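Local coordinates for protein autoinducer 2 sensor kinase/phosphatase LuxQ (Vibrio cholerae, PDB 3C38) that senses the quorum signal AI-2 by binding the AI-2-LuxP complex, this periplasmic domain belonging to a receptor that switches from kinase to phosphatase, at residues A[41-46]-A[74-79]; A[88-93]-A[112-117]; A[220-225]-A[231-236]; A[55-60]-A[150-155]. One frame throughout, in Å; residues are numbered along the deposited sequence.

Contact 1. Residues A[41-46]-A[74-79]; sequences RIHQDS and ELELSN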
loop_
_atom_site.group_PDB
_atom_site.type_symbol
_atom_site.label_atom_id
_atom_site.label_comp_id
_atom_site.label_asym_id
_atom_site.label_seq_id
_atom_site.Cartn_x
_atom_site.Cartn_y
_atom_site.Cartn_z
ATOM N N ARG A 41 3.082 -2.894 -8.810
ATOM C CA ARG A 41 4.444 -2.806 -9.314
ATOM C C ARG A 41 4.441 -2.855 -10.843
ATOM O O ARG A 41 5.056 -2.007 -11.514
ATOM C CB ARG A 41 5.284 -3.960 -8.754
ATOM C CG ARG A 41 6.608 -4.176 -9.490
ATOM C CD ARG A 41 7.490 -5.196 -8.782
ATOM N NE ARG A 41 6.848 -6.500 -8.619
ATOM C CZ ARG A 41 6.426 -7.272 -9.621
ATOM N NH1 ARG A 41 6.567 -6.880 -10.881
ATOM N NH2 ARG A 41 5.871 -8.449 -9.357
ATOM N N ILE A 42 3.741 -3.853 -11.381
ATOM C CA ILE A 42 3.634 -4.045 -12.822
ATOM C C ILE A 42 3.113 -2.792 -13.523
ATOM O O ILE A 42 3.724 -2.307 -14.474
ATOM C CB ILE A 42 2.709 -5.239 -13.148
ATOM C CG1 ILE A 42 3.387 -6.539 -12.708
ATOM C CG2 ILE A 42 2.384 -5.271 -14.636
ATOM C CD1 ILE A 42 2.495 -7.774 -12.834
ATOM N N HIS A 43 1.986 -2.266 -13.060
ATOM C CA HIS A 43 1.440 -1.062 -13.664
ATOM C C HIS A 43 2.386 0.121 -13.491
ATOM O O HIS A 43 2.565 0.914 -14.409
ATOM C CB HIS A 43 0.067 -0.743 -13.077
ATOM C CG HIS A 43 -0.976 -1.757 -13.430
ATOM N ND1 HIS A 43 -1.161 -2.212 -14.718
ATOM C CD2 HIS A 43 -1.878 -2.418 -12.662
ATOM C CE1 HIS A 43 -2.130 -3.111 -14.729
ATOM N NE2 HIS A 43 -2.580 -3.254 -13.498
ATOM N N GLN A 44 2.997 0.230 -12.316
ATOM C CA GLN A 44 3.937 1.312 -12.048
ATOM C C GLN A 44 5.099 1.297 -13.046
ATOM O O GLN A 44 5.343 2.292 -13.739
ATOM C CB GLN A 44 4.485 1.207 -10.614
ATOM C CG GLN A 44 5.740 2.036 -10.369
ATOM C CD GLN A 44 6.193 2.050 -8.912
ATOM O OE1 GLN A 44 6.217 1.016 -8.236
ATOM N NE2 GLN A 44 6.573 3.230 -8.431
ATOM N N ASP A 45 5.802 0.169 -13.114
ATOM C CA ASP A 45 6.950 0.023 -14.008
ATOM C C ASP A 45 6.621 0.170 -15.490
ATOM O O ASP A 45 7.462 0.586 -16.295
ATOM C CB ASP A 45 7.635 -1.321 -13.766
ATOM C CG ASP A 45 8.371 -1.358 -12.451
ATOM O OD1 ASP A 45 8.661 -0.271 -11.919
ATOM O OD2 ASP A 45 8.677 -2.455 -11.958
ATOM N N SER A 46 5.390 -0.170 -15.841
ATOM C CA SER A 46 4.932 -0.070 -17.215
ATOM C C SER A 46 4.627 1.390 -17.543
ATOM O O SER A 46 4.928 1.876 -18.633
ATOM C CB SER A 46 3.676 -0.918 -17.400
ATOM O OG SER A 46 3.334 -0.997 -18.766
ATOM N N GLU A 74 -8.369 5.782 -15.349
ATOM C CA GLU A 74 -9.645 5.779 -16.055
ATOM C C GLU A 74 -9.969 4.368 -16.534
ATOM O O GLU A 74 -11.119 3.928 -16.493
ATOM C CB GLU A 74 -9.573 6.704 -17.273
ATOM C CG GLU A 74 -10.763 6.588 -18.214
ATOM C CD GLU A 74 -10.441 7.052 -19.622
ATOM O OE1 GLU A 74 -9.997 8.209 -19.786
ATOM O OE2 GLU A 74 -10.633 6.256 -20.567
ATOM N N LEU A 75 -8.933 3.665 -16.975
ATOM C CA LEU A 75 -9.067 2.316 -17.499
ATOM C C LEU A 75 -8.746 1.207 -16.498
ATOM O O LEU A 75 -8.872 0.024 -16.821
ATOM C CB LEU A 75 -8.166 2.178 -18.728
ATOM C CG LEU A 75 -6.697 2.552 -18.493
ATOM C CD1 LEU A 75 -5.938 1.342 -17.973
ATOM C CD2 LEU A 75 -6.073 3.040 -19.788
ATOM N N GLU A 76 -8.340 1.582 -15.287
ATOM C CA GLU A 76 -7.992 0.592 -14.270
ATOM C C GLU A 76 -8.145 1.070 -12.831
ATOM O O GLU A 76 -7.419 0.614 -11.947
ATOM C CB GLU A 76 -6.552 0.121 -14.490
ATOM C CG GLU A 76 -6.408 -0.889 -15.608
ATOM C CD GLU A 76 -6.192 -2.286 -15.084
ATOM O OE1 GLU A 76 -5.043 -2.596 -14.704
ATOM O OE2 GLU A 76 -7.168 -3.066 -15.038
ATOM N N LEU A 77 -9.096 1.973 -12.602
ATOM C CA LEU A 77 -9.355 2.529 -11.273
ATOM C C LEU A 77 -9.202 1.481 -10.171
ATOM O O LEU A 77 -8.728 1.776 -9.070
ATOM C CB LEU A 77 -10.767 3.123 -11.227
ATOM C CG LEU A 77 -11.070 4.207 -12.268
ATOM C CD1 LEU A 77 -12.566 4.486 -12.285
ATOM C CD2 LEU A 77 -10.280 5.473 -11.956
ATOM N N SER A 78 -9.605 0.255 -10.484
ATOM C CA SER A 78 -9.527 -0.855 -9.544
ATOM C C SER A 78 -8.126 -1.074 -8.961
ATOM O O SER A 78 -7.959 -1.172 -7.739
ATOM C CB SER A 78 -10.012 -2.131 -10.237
ATOM O OG SER A 78 -9.455 -2.235 -11.538
ATOM N N ASN A 79 -7.118 -1.140 -9.828
ATOM C CA ASN A 79 -5.744 -1.370 -9.383
ATOM C C ASN A 79 -4.899 -0.113 -9.197
ATOM O O ASN A 79 -3.681 -0.170 -9.322
ATOM C CB ASN A 79 -5.026 -2.293 -10.370
ATOM C CG ASN A 79 -5.847 -3.503 -10.727
ATOM O OD1 ASN A 79 -6.398 -4.175 -9.853
ATOM N ND2 ASN A 79 -5.931 -3.798 -12.018
#
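His-43 of the helical segment 41-46 and Glu-76 of the loop segment 74-79 make the polar approach of this contact. Glu-76 OE1 lies 2.8 Å from His-43 NE2, yet the angle is too poor for a hydrogen bond. The same oxygen is 3.0 Å from His-43 CE1, consistent with its lying off the N-H direction, and it sits obliquely to the ring. Ring and carboxylate planes stand nearly perpendicular. Separately, a carboxylate this near would probably favour a protonated imidazole.

A true hydrogen bond holds the oxygen from its own segment. Asn-79 ND2 donates to Glu-76 OE1 over 3.1 Å at 153°, with the acceptor in the amide plane but the donor arriving from above the carboxylate plane. The backbone closes the same turn, Asn-79 N bonding to Glu-76 O at 2.8 Å around the short 3-10 segment 77-78.

This turn leads from helix 65-74 toward strand 83-88 and meets the long helix 22-47 of the Cache-type periplasmic domain. On that helix, Gln-44 and Asp-45 reach Arg-139 of strand 134-143, while His-43 faces segment 74-79.

Van der Waals contact completes the meeting. Asn-79 CB lies 3.9 Å from His-43 CD2, and Asn-79 ND2 is 3.7 Å from His-43 NE2; the amide and ring planes differ by only 13°. CG of His-43 lies beside its backbone N (chi1 -67°), which directs the ring toward segment 74-79, while Glu-76 bends at chi2 to bring its carboxylate to the imidazole.

Contact 2. Residues A[88-93]-A[112-117]; sequences SHDNIL and LIRRVA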
loop_
_atom_site.group_PDB
_atom_site.type_symbol
_atom_site.label_atom_id
_atom_site.label_comp_id
_atom_site.label_asym_id
_atom_site.label_seq_id
_atom_site.Cartn_x
_atom_site.Cartn_y
_atom_site.Cartn_z
ATOM N N SER A 88 12.295 14.637 -8.175
ATOM C CA SER A 88 13.499 14.962 -8.915
ATOM C C SER A 88 14.346 15.542 -7.797
ATOM O O SER A 88 14.306 16.743 -7.531
ATOM C CB SER A 88 13.216 16.012 -9.988
ATOM O OG SER A 88 14.286 16.051 -10.918
ATOM N N HIS A 89 15.092 14.666 -7.133
ATOM C CA HIS A 89 15.898 15.043 -5.981
ATOM C C HIS A 89 14.866 15.426 -4.917
ATOM O O HIS A 89 13.684 15.104 -5.059
ATOM C CB HIS A 89 16.829 16.214 -6.312
ATOM C CG HIS A 89 17.638 15.996 -7.548
ATOM N ND1 HIS A 89 18.321 14.822 -7.788
ATOM C CD2 HIS A 89 17.846 16.779 -8.632
ATOM C CE1 HIS A 89 18.911 14.892 -8.968
ATOM N NE2 HIS A 89 18.639 16.070 -9.502
ATOM N N ASP A 90 15.289 16.105 -3.859
ATOM C CA ASP A 90 14.359 16.475 -2.801
ATOM C C ASP A 90 13.222 17.371 -3.282
ATOM O O ASP A 90 12.445 17.882 -2.476
ATOM C CB ASP A 90 15.105 17.164 -1.662
ATOM C CG ASP A 90 16.303 16.372 -1.191
ATOM O OD1 ASP A 90 16.136 15.186 -0.826
ATOM O OD2 ASP A 90 17.418 16.938 -1.183
ATOM N N ASN A 91 13.118 17.564 -4.589
ATOM C CA ASN A 91 12.064 18.409 -5.131
ATOM C C ASN A 91 10.863 17.535 -5.508
ATOM O O ASN A 91 11.008 16.328 -5.738
ATOM C CB ASN A 91 12.596 19.177 -6.355
ATOM C CG ASN A 91 11.742 20.397 -6.714
ATOM O OD1 ASN A 91 11.071 20.972 -5.858
ATOM N ND2 ASN A 91 11.790 20.806 -7.979
ATOM N N ILE A 92 9.678 18.139 -5.543
ATOM C CA ILE A 92 8.465 17.420 -5.909
ATOM C C ILE A 92 7.864 18.180 -7.085
ATOM O O ILE A 92 7.281 19.255 -6.916
ATOM C CB ILE A 92 7.435 17.379 -4.746
ATOM C CG1 ILE A 92 8.063 16.753 -3.497
ATOM C CG2 ILE A 92 6.225 16.554 -5.152
ATOM C CD1 ILE A 92 8.364 15.285 -3.624
ATOM N N LEU A 93 8.023 17.622 -8.280
ATOM C CA LEU A 93 7.522 18.248 -9.492
ATOM C C LEU A 93 6.018 18.094 -9.594
ATOM O O LEU A 93 5.328 18.993 -10.082
ATOM C CB LEU A 93 8.180 17.621 -10.726
ATOM C CG LEU A 93 9.708 17.652 -10.834
ATOM C CD1 LEU A 93 10.149 16.901 -12.083
ATOM C CD2 LEU A 93 10.195 19.089 -10.871
ATOM N N LEU A 112 9.758 11.262 2.601
ATOM C CA LEU A 112 9.602 9.906 2.085
ATOM C C LEU A 112 10.543 9.678 0.913
ATOM O O LEU A 112 11.010 8.563 0.697
ATOM C CB LEU A 112 8.157 9.669 1.640
ATOM C CG LEU A 112 7.107 9.676 2.751
ATOM C CD1 LEU A 112 5.727 9.423 2.161
ATOM C CD2 LEU A 112 7.447 8.605 3.779
ATOM N N ILE A 113 10.810 10.743 0.160
ATOM C CA ILE A 113 11.710 10.683 -0.987
ATOM C C ILE A 113 12.993 9.985 -0.564
ATOM O O ILE A 113 13.465 9.067 -1.218
ATOM C CB ILE A 113 12.102 12.093 -1.469
ATOM C CG1 ILE A 113 10.853 12.946 -1.691
ATOM C CG2 ILE A 113 12.925 11.996 -2.734
ATOM C CD1 ILE A 113 9.979 12.477 -2.798
ATOM N N ARG A 114 13.556 10.445 0.541
ATOM C CA ARG A 114 14.792 9.883 1.065
ATOM C C ARG A 114 14.591 8.471 1.587
ATOM O O ARG A 114 15.378 7.572 1.294
ATOM C CB ARG A 114 15.312 10.762 2.202
ATOM C CG ARG A 114 15.765 12.137 1.771
ATOM C CD ARG A 114 17.058 12.052 0.979
ATOM N NE ARG A 114 17.506 13.368 0.538
ATOM C CZ ARG A 114 18.782 13.731 0.495
ATOM N NH1 ARG A 114 19.725 12.873 0.866
ATOM N NH2 ARG A 114 19.110 14.951 0.095
ATOM N N ARG A 115 13.526 8.290 2.364
ATOM C CA ARG A 115 13.197 7.000 2.961
ATOM C C ARG A 115 13.217 5.853 1.960
ATOM O O ARG A 115 13.797 4.801 2.219
ATOM C CB ARG A 115 11.822 7.069 3.630
ATOM C CG ARG A 115 11.732 8.097 4.747
ATOM C CD ARG A 115 10.423 7.971 5.497
ATOM N NE ARG A 115 10.407 8.776 6.713
ATOM C CZ ARG A 115 9.433 8.733 7.612
ATOM N NH1 ARG A 115 8.405 7.926 7.420
ATOM N NH2 ARG A 115 9.493 9.477 8.706
ATOM N N VAL A 116 12.574 6.056 0.818
ATOM C CA VAL A 116 12.527 5.034 -0.217
ATOM C C VAL A 116 13.695 5.300 -1.170
ATOM O O VAL A 116 13.507 5.743 -2.297
ATOM C CB VAL A 116 11.181 5.094 -0.972
ATOM C CG1 VAL A 116 11.123 4.015 -2.025
ATOM C CG2 VAL A 116 10.035 4.928 0.004
ATOM N N ALA A 117 14.903 5.021 -0.687
ATOM C CA ALA A 117 16.139 5.248 -1.428
ATOM C C ALA A 117 16.275 4.514 -2.747
ATOM O O ALA A 117 16.494 5.137 -3.784
ATOM C CB ALA A 117 17.333 4.917 -0.544
#
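Asp-90 and Arg-114 form a bidentate salt bridge in which the guanidinium is used side-on. Arg-114 NE donates to Asp-90 OD1 at 2.7 Å with an angle of 154°, and Arg-114 NH2 donates to Asp-90 OD2 at 2.9 Å and 161°. Both oxygens use their syn lone pairs, and the two flat groups are nearly coplanar, as suits a side-on pair of N-H bonds. A third, weak bond runs from Arg-114 NH2 to Asp-90 OD1 at 3.1 Å. Two good bonds in one plane oppose rotation of either group about its long axis. The arginine chain bends at chi2 (-71°), which brings its NE and NH2 edge round to the carboxylate.

Asp-90 is carried by a type II' turn from Ser-88 to Asn-91, the tight connection between strands 83-88 and 91-95. Behind the ion pair the turn comes close to the helix, Asp-90 CA lying 6.6 Å from Ile-113 CA. Ile-113 CG2 stands 4.0 Å from the carbonyl oxygen His-89 O.

Further inward the contact becomes apolar. The methyls Ile-92 CD1 and Ile-113 CD1 meet end to end at 3.3 Å, tighter than usual van der Waals contact, and Ile-92 CD1 also lies 3.9 Å from Ile-113 CG1.

Both isoleucines rest on Phe-85 of strand 83-88. Helix 106-115 lies across the five-stranded antiparallel sheet, with this contact at the side of strand 91-95; from another side of the helix, Leu-112 and Val-116 reach Met-138 of strand 134-143 and also touch strand 123-127.

Contact 3. Residues A[220-225]-A[231-236]; sequences QTFLEV and YLCVYS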
loop_
_atom_site.group_PDB
_atom_site.type_symbol
_atom_site.label_atom_id
_atom_site.label_comp_id
_atom_site.label_asym_id
_atom_site.label_seq_id
_atom_site.Cartn_x
_atom_site.Cartn_y
_atom_site.Cartn_z
ATOM N N GLN A 220 -2.261 -15.888 13.330
ATOM C CA GLN A 220 -1.463 -14.677 13.187
ATOM C C GLN A 220 -0.511 -14.843 12.016
ATOM O O GLN A 220 0.098 -15.899 11.848
ATOM C CB GLN A 220 -0.652 -14.400 14.453
ATOM C CG GLN A 220 -1.412 -13.670 15.526
ATOM C CD GLN A 220 -0.565 -13.379 16.751
ATOM O OE1 GLN A 220 0.463 -12.701 16.668
ATOM N NE2 GLN A 220 -0.996 -13.890 17.901
ATOM N N THR A 221 -0.395 -13.802 11.198
ATOM C CA THR A 221 0.497 -13.844 10.048
ATOM C C THR A 221 1.226 -12.526 9.886
ATOM O O THR A 221 0.606 -11.499 9.604
ATOM C CB THR A 221 -0.253 -14.115 8.728
ATOM O OG1 THR A 221 -0.871 -15.403 8.776
ATOM C CG2 THR A 221 0.723 -14.084 7.553
ATOM N N PHE A 222 2.540 -12.547 10.082
ATOM C CA PHE A 222 3.314 -11.334 9.907
ATOM C C PHE A 222 3.723 -11.305 8.447
ATOM O O PHE A 222 4.381 -12.217 7.952
ATOM C CB PHE A 222 4.517 -11.322 10.848
ATOM C CG PHE A 222 4.155 -10.982 12.266
ATOM C CD1 PHE A 222 3.595 -11.941 13.105
ATOM C CD2 PHE A 222 4.313 -9.682 12.742
ATOM C CE1 PHE A 222 3.190 -11.606 14.413
ATOM C CE2 PHE A 222 3.916 -9.334 14.039
ATOM C CZ PHE A 222 3.352 -10.298 14.877
ATOM N N LEU A 223 3.282 -10.265 7.752
ATOM C CA LEU A 223 3.549 -10.105 6.329
ATOM C C LEU A 223 4.988 -9.748 5.970
ATOM O O LEU A 223 5.632 -8.920 6.625
ATOM C CB LEU A 223 2.620 -9.023 5.739
ATOM C CG LEU A 223 1.108 -9.247 5.898
ATOM C CD1 LEU A 223 0.333 -8.047 5.362
ATOM C CD2 LEU A 223 0.715 -10.531 5.175
ATOM N N GLU A 224 5.485 -10.378 4.916
ATOM C CA GLU A 224 6.822 -10.062 4.431
ATOM C C GLU A 224 6.618 -9.090 3.267
ATOM O O GLU A 224 5.645 -9.197 2.518
ATOM C CB GLU A 224 7.542 -11.311 3.915
ATOM C CG GLU A 224 7.742 -12.399 4.943
ATOM C CD GLU A 224 8.676 -13.493 4.451
ATOM O OE1 GLU A 224 8.640 -13.826 3.245
ATOM O OE2 GLU A 224 9.439 -14.030 5.280
ATOM N N VAL A 225 7.511 -8.119 3.154
ATOM C CA VAL A 225 7.475 -7.159 2.060
ATOM C C VAL A 225 8.825 -7.368 1.375
ATOM O O VAL A 225 9.872 -7.175 1.993
ATOM C CB VAL A 225 7.367 -5.712 2.580
ATOM C CG1 VAL A 225 7.671 -4.724 1.457
ATOM C CG2 VAL A 225 5.975 -5.464 3.115
ATOM N N TYR A 231 6.429 -5.776 10.653
ATOM C CA TYR A 231 5.629 -5.760 11.871
ATOM C C TYR A 231 4.115 -5.762 11.564
ATOM O O TYR A 231 3.290 -5.644 12.469
ATOM C CB TYR A 231 5.996 -4.527 12.691
ATOM C CG TYR A 231 5.812 -3.220 11.947
ATOM C CD1 TYR A 231 4.541 -2.705 11.702
ATOM C CD2 TYR A 231 6.914 -2.497 11.481
ATOM C CE1 TYR A 231 4.370 -1.502 11.008
ATOM C CE2 TYR A 231 6.757 -1.293 10.784
ATOM C CZ TYR A 231 5.485 -0.800 10.553
ATOM O OH TYR A 231 5.321 0.390 9.869
ATOM N N LEU A 232 3.758 -5.876 10.286
ATOM C CA LEU A 232 2.354 -5.910 9.882
ATOM C C LEU A 232 1.817 -7.304 10.191
ATOM O O LEU A 232 2.266 -8.286 9.600
ATOM C CB LEU A 232 2.223 -5.646 8.386
ATOM C CG LEU A 232 2.754 -4.309 7.862
ATOM C CD1 LEU A 232 2.688 -4.316 6.325
ATOM C CD2 LEU A 232 1.950 -3.142 8.451
ATOM N N CYS A 233 0.862 -7.386 11.117
ATOM C CA CYS A 233 0.283 -8.666 11.509
ATOM C C CYS A 233 -1.185 -8.834 11.122
ATOM O O CYS A 233 -2.046 -8.032 11.475
ATOM C CB CYS A 233 0.423 -8.865 13.019
ATOM S SG CYS A 233 -0.272 -10.431 13.637
ATOM N N VAL A 234 -1.464 -9.896 10.390
ATOM C CA VAL A 234 -2.823 -10.170 9.988
ATOM C C VAL A 234 -3.426 -11.242 10.889
ATOM O O VAL A 234 -2.954 -12.382 10.919
ATOM C CB VAL A 234 -2.896 -10.650 8.538
ATOM C CG1 VAL A 234 -4.340 -11.043 8.206
ATOM C CG2 VAL A 234 -2.405 -9.536 7.590
ATOM N N TYR A 235 -4.458 -10.863 11.636
ATOM C CA TYR A 235 -5.143 -11.804 12.510
ATOM C C TYR A 235 -6.286 -12.401 11.706
ATOM O O TYR A 235 -7.102 -11.661 11.128
ATOM C CB TYR A 235 -5.695 -11.100 13.749
ATOM C CG TYR A 235 -4.633 -10.516 14.650
ATOM C CD1 TYR A 235 -4.179 -9.215 14.471
ATOM C CD2 TYR A 235 -4.074 -11.275 15.684
ATOM C CE1 TYR A 235 -3.196 -8.679 15.298
ATOM C CE2 TYR A 235 -3.094 -10.753 16.510
ATOM C CZ TYR A 235 -2.658 -9.455 16.313
ATOM O OH TYR A 235 -1.673 -8.936 17.119
ATOM N N SER A 236 -6.329 -13.728 11.645
ATOM C CA SER A 236 -7.375 -14.420 10.905
ATOM C C SER A 236 -8.217 -15.188 11.918
ATOM O O SER A 236 -7.684 -15.895 12.778
ATOM C CB SER A 236 -6.774 -15.373 9.857
ATOM O OG SER A 236 -6.003 -16.395 10.464
HETATM O O HOH W 1 0.494 -10.614 18.253
HETATM O O HOH W 2 -3.416 -14.916 10.094
#
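Gln-220 runs beside Tyr-235, both side chains pointing the same way. From its root, Gln-220 CB lies 4.1 Å from Cys-233 SG. Gln-220 CG is 3.5 Å from Tyr-235 CE2, and Gln-220 CD is 3.7 Å from that same ring carbon, since the chain stays extended along the ring. At the tip, amide and ring planes differ by 41°: Gln-220 NE2 remains near Tyr-235 CE2, while Gln-220 OE1 approaches Cys-233 SG. Gln-220 OE1 accepts a bond from water 1 at 2.6 Å; the water also bonds Tyr-235 OH at 3.0 Å, a hydroxyl with a further, weak link to Asp-185 O.

These pairs belong to the antiparallel beta hairpin of strands 216-225 and 228-239, at the edge of a four-stranded sheet. The N-to-C directions of the two short strand segments differ by 148°, close to antiparallel. Thr-221 and Val-234 are the hydrogen-bonded pair, with Thr-221 N to Val-234 O at 2.9 Å and Val-234 N to Thr-221 O at 2.7 Å; Leu-223 N continues the series to Leu-232 O.

On the face of Gln-220, Phe-222 carries a CH-pi contact: Cys-233 CB is 3.8 Å from the ring centroid and 18° off its normal. Cys-233 SG lies between the Phe-222 and Tyr-235 rings, over a face of each. On the face of Thr-221 and Val-234, Leu-223 CD1 packs on Val-234 CG2 toward helix 22-47, where Ser-26 OG holds Thr-221 OG1. A second water joins Thr-221 OG1, Val-234 O and Ser-236 OG.

Contact 4. Residues A[55-60]-A[150-155]; sequences NALVSR and QVVGYL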
loop_
_atom_site.group_PDB
_atom_site.type_symbol
_atom_site.label_atom_id
_atom_site.label_comp_id
_atom_site.label_asym_id
_atom_site.label_seq_id
_atom_site.Cartn_x
_atom_site.Cartn_y
_atom_site.Cartn_z
ATOM N N ASN A 55 7.084 12.862 -21.620
ATOM C CA ASN A 55 7.045 14.180 -22.242
ATOM C C ASN A 55 6.142 15.135 -21.464
ATOM O O ASN A 55 6.496 16.299 -21.257
ATOM C CB ASN A 55 6.626 14.088 -23.726
ATOM C CG ASN A 55 5.116 14.170 -23.938
ATOM O OD1 ASN A 55 4.470 15.152 -23.560
ATOM N ND2 ASN A 55 4.552 13.145 -24.569
ATOM N N ALA A 56 4.987 14.649 -21.020
ATOM C CA ALA A 56 4.076 15.493 -20.254
ATOM C C ALA A 56 4.868 16.057 -19.088
ATOM O O ALA A 56 4.654 17.193 -18.661
ATOM C CB ALA A 56 2.898 14.673 -19.741
ATOM N N LEU A 57 5.801 15.249 -18.593
ATOM C CA LEU A 57 6.648 15.628 -17.475
ATOM C C LEU A 57 7.696 16.655 -17.871
ATOM O O LEU A 57 7.687 17.769 -17.359
ATOM C CB LEU A 57 7.351 14.399 -16.896
ATOM C CG LEU A 57 8.275 14.673 -15.707
ATOM C CD1 LEU A 57 7.462 15.134 -14.504
ATOM C CD2 LEU A 57 9.048 13.420 -15.372
ATOM N N VAL A 58 8.599 16.274 -18.771
ATOM C CA VAL A 58 9.665 17.170 -19.216
ATOM C C VAL A 58 9.177 18.595 -19.448
ATOM O O VAL A 58 9.927 19.555 -19.258
ATOM C CB VAL A 58 10.318 16.677 -20.516
ATOM C CG1 VAL A 58 10.926 15.303 -20.301
ATOM C CG2 VAL A 58 9.292 16.665 -21.641
ATOM N N SER A 59 7.921 18.726 -19.869
ATOM C CA SER A 59 7.328 20.036 -20.116
ATOM C C SER A 59 7.162 20.748 -18.791
ATOM O O SER A 59 6.789 21.921 -18.742
ATOM C CB SER A 59 5.953 19.895 -20.757
ATOM O OG SER A 59 6.021 19.109 -21.928
ATOM N N ARG A 60 7.415 20.019 -17.714
ATOM C CA ARG A 60 7.290 20.589 -16.393
ATOM C C ARG A 60 5.911 21.228 -16.276
ATOM O O ARG A 60 5.684 22.094 -15.429
ATOM C CB ARG A 60 8.383 21.634 -16.189
ATOM C CG ARG A 60 9.298 21.355 -15.017
ATOM C CD ARG A 60 10.068 20.051 -15.161
ATOM N NE ARG A 60 10.989 19.875 -14.039
ATOM C CZ ARG A 60 11.873 18.888 -13.921
ATOM N NH1 ARG A 60 11.976 17.957 -14.858
ATOM N NH2 ARG A 60 12.665 18.832 -12.861
ATOM N N GLN A 150 18.303 10.441 -20.250
ATOM C CA GLN A 150 17.953 9.478 -19.203
ATOM C C GLN A 150 17.036 10.027 -18.083
ATOM O O GLN A 150 16.140 10.833 -18.360
ATOM C CB GLN A 150 19.232 8.858 -18.625
ATOM C CG GLN A 150 20.078 8.111 -19.665
ATOM C CD GLN A 150 19.494 6.762 -20.062
ATOM O OE1 GLN A 150 19.230 6.502 -21.242
ATOM N NE2 GLN A 150 19.300 5.893 -19.075
ATOM N N VAL A 151 17.257 9.609 -16.833
ATOM C CA VAL A 151 16.392 10.015 -15.713
ATOM C C VAL A 151 15.871 11.445 -15.635
ATOM O O VAL A 151 16.611 12.375 -15.343
ATOM C CB VAL A 151 17.031 9.693 -14.354
ATOM C CG1 VAL A 151 16.102 10.139 -13.230
ATOM C CG2 VAL A 151 17.287 8.203 -14.247
ATOM N N VAL A 152 14.574 11.599 -15.870
ATOM C CA VAL A 152 13.912 12.895 -15.808
ATOM C C VAL A 152 13.263 13.037 -14.431
ATOM O O VAL A 152 12.801 14.115 -14.055
ATOM C CB VAL A 152 12.820 13.005 -16.890
ATOM C CG1 VAL A 152 12.147 14.372 -16.835
ATOM C CG2 VAL A 152 13.436 12.765 -18.256
ATOM N N GLY A 153 13.238 11.935 -13.687
ATOM C CA GLY A 153 12.643 11.944 -12.365
ATOM C C GLY A 153 12.300 10.553 -11.861
ATOM O O GLY A 153 12.793 9.542 -12.371
ATOM N N TYR A 154 11.449 10.503 -10.846
ATOM C CA TYR A 154 11.031 9.247 -10.257
ATOM C C TYR A 154 9.549 9.303 -9.933
ATOM O O TYR A 154 9.028 10.339 -9.499
ATOM C CB TYR A 154 11.832 8.977 -8.986
ATOM C CG TYR A 154 13.227 8.464 -9.248
ATOM C CD1 TYR A 154 13.444 7.124 -9.564
ATOM C CD2 TYR A 154 14.331 9.319 -9.205
ATOM C CE1 TYR A 154 14.725 6.641 -9.826
ATOM C CE2 TYR A 154 15.623 8.845 -9.472
ATOM C CZ TYR A 154 15.805 7.503 -9.783
ATOM O OH TYR A 154 17.063 7.016 -10.045
ATOM N N LEU A 155 8.867 8.190 -10.183
ATOM C CA LEU A 155 7.449 8.088 -9.893
ATOM C C LEU A 155 7.323 7.246 -8.629
ATOM O O LEU A 155 7.851 6.127 -8.538
ATOM C CB LEU A 155 6.684 7.424 -11.047
ATOM C CG LEU A 155 5.192 7.175 -10.778
ATOM C CD1 LEU A 155 4.512 8.478 -10.428
ATOM C CD2 LEU A 155 4.533 6.545 -12.000
#
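Val-58 and Val-152 mark the nearest backbone approach, their CA atoms 6.9 Å apart, too far for the two main chains to pair. Residues 55-58 belong to helix 51-58; within the same segment Arg-60 is the first to leave helical geometry, with a positive phi of 52°. In segment 150-155 the chain enters strand 153-160 through Val-152 and Gly-153, whose backbones both bond to Leu-143 on strand 134-143: a classic beta bulge. Gly-153 has a phi of 161°, and at its backbone angles a CB would press against the carbonyl O of Val-152, which by itself calls for glycine.

The bulge lies at the start of a central strand of the five-stranded antiparallel sheet, between strands 83-88 and 134-143, and at the bulge the Val-152 CB points toward the helix.

One methyl of Val-152 does most of the touching. Val-152 CG1, set anti to its backbone N (chi1 -179°), meets Leu-57 CD2 at 3.6 Å; the two side chains run antiparallel alongside one another. The same methyl lies 3.8 Å from Val-58 CG1, which is also 4.1 Å from Val-152 CG2, so the branched end of Val-152 straddles the Val-58 methyl. Arg-60, its chain bent at chi2, brings NH1 to 4.1 Å from Val-152 CG1 and 4.0 Å from Val-152 O, the latter too long for a hydrogen bond. Leu-57 is buried further by Leu-65 of helix 65-74 and by Ile-86 and Leu-143 on the neighbouring strands.

In the fold
Contacts 1, 2 and 4 gather round the five-stranded sheet, whereas contact 3 belongs to the separate four-stranded sheet, its centre about 37 Å from that of contact 4. Contacts 2 and 4 are neighbours, centres about 14 Å apart: Arg-60 packs on Ser-88 and Leu-93, and both segments of contact 2 fall between the two segments of contact 4. Contact 1 crosses contact 4 along the sequence and touches it where Gln-44 meets Leu-155. Contact 3 comes last. Helix 22-47 holds one side of contact 1 and also packs on the hairpin of contact 3, spanning both sheets, consistent with a double-domain periplasmic sensor that joins them into one unit.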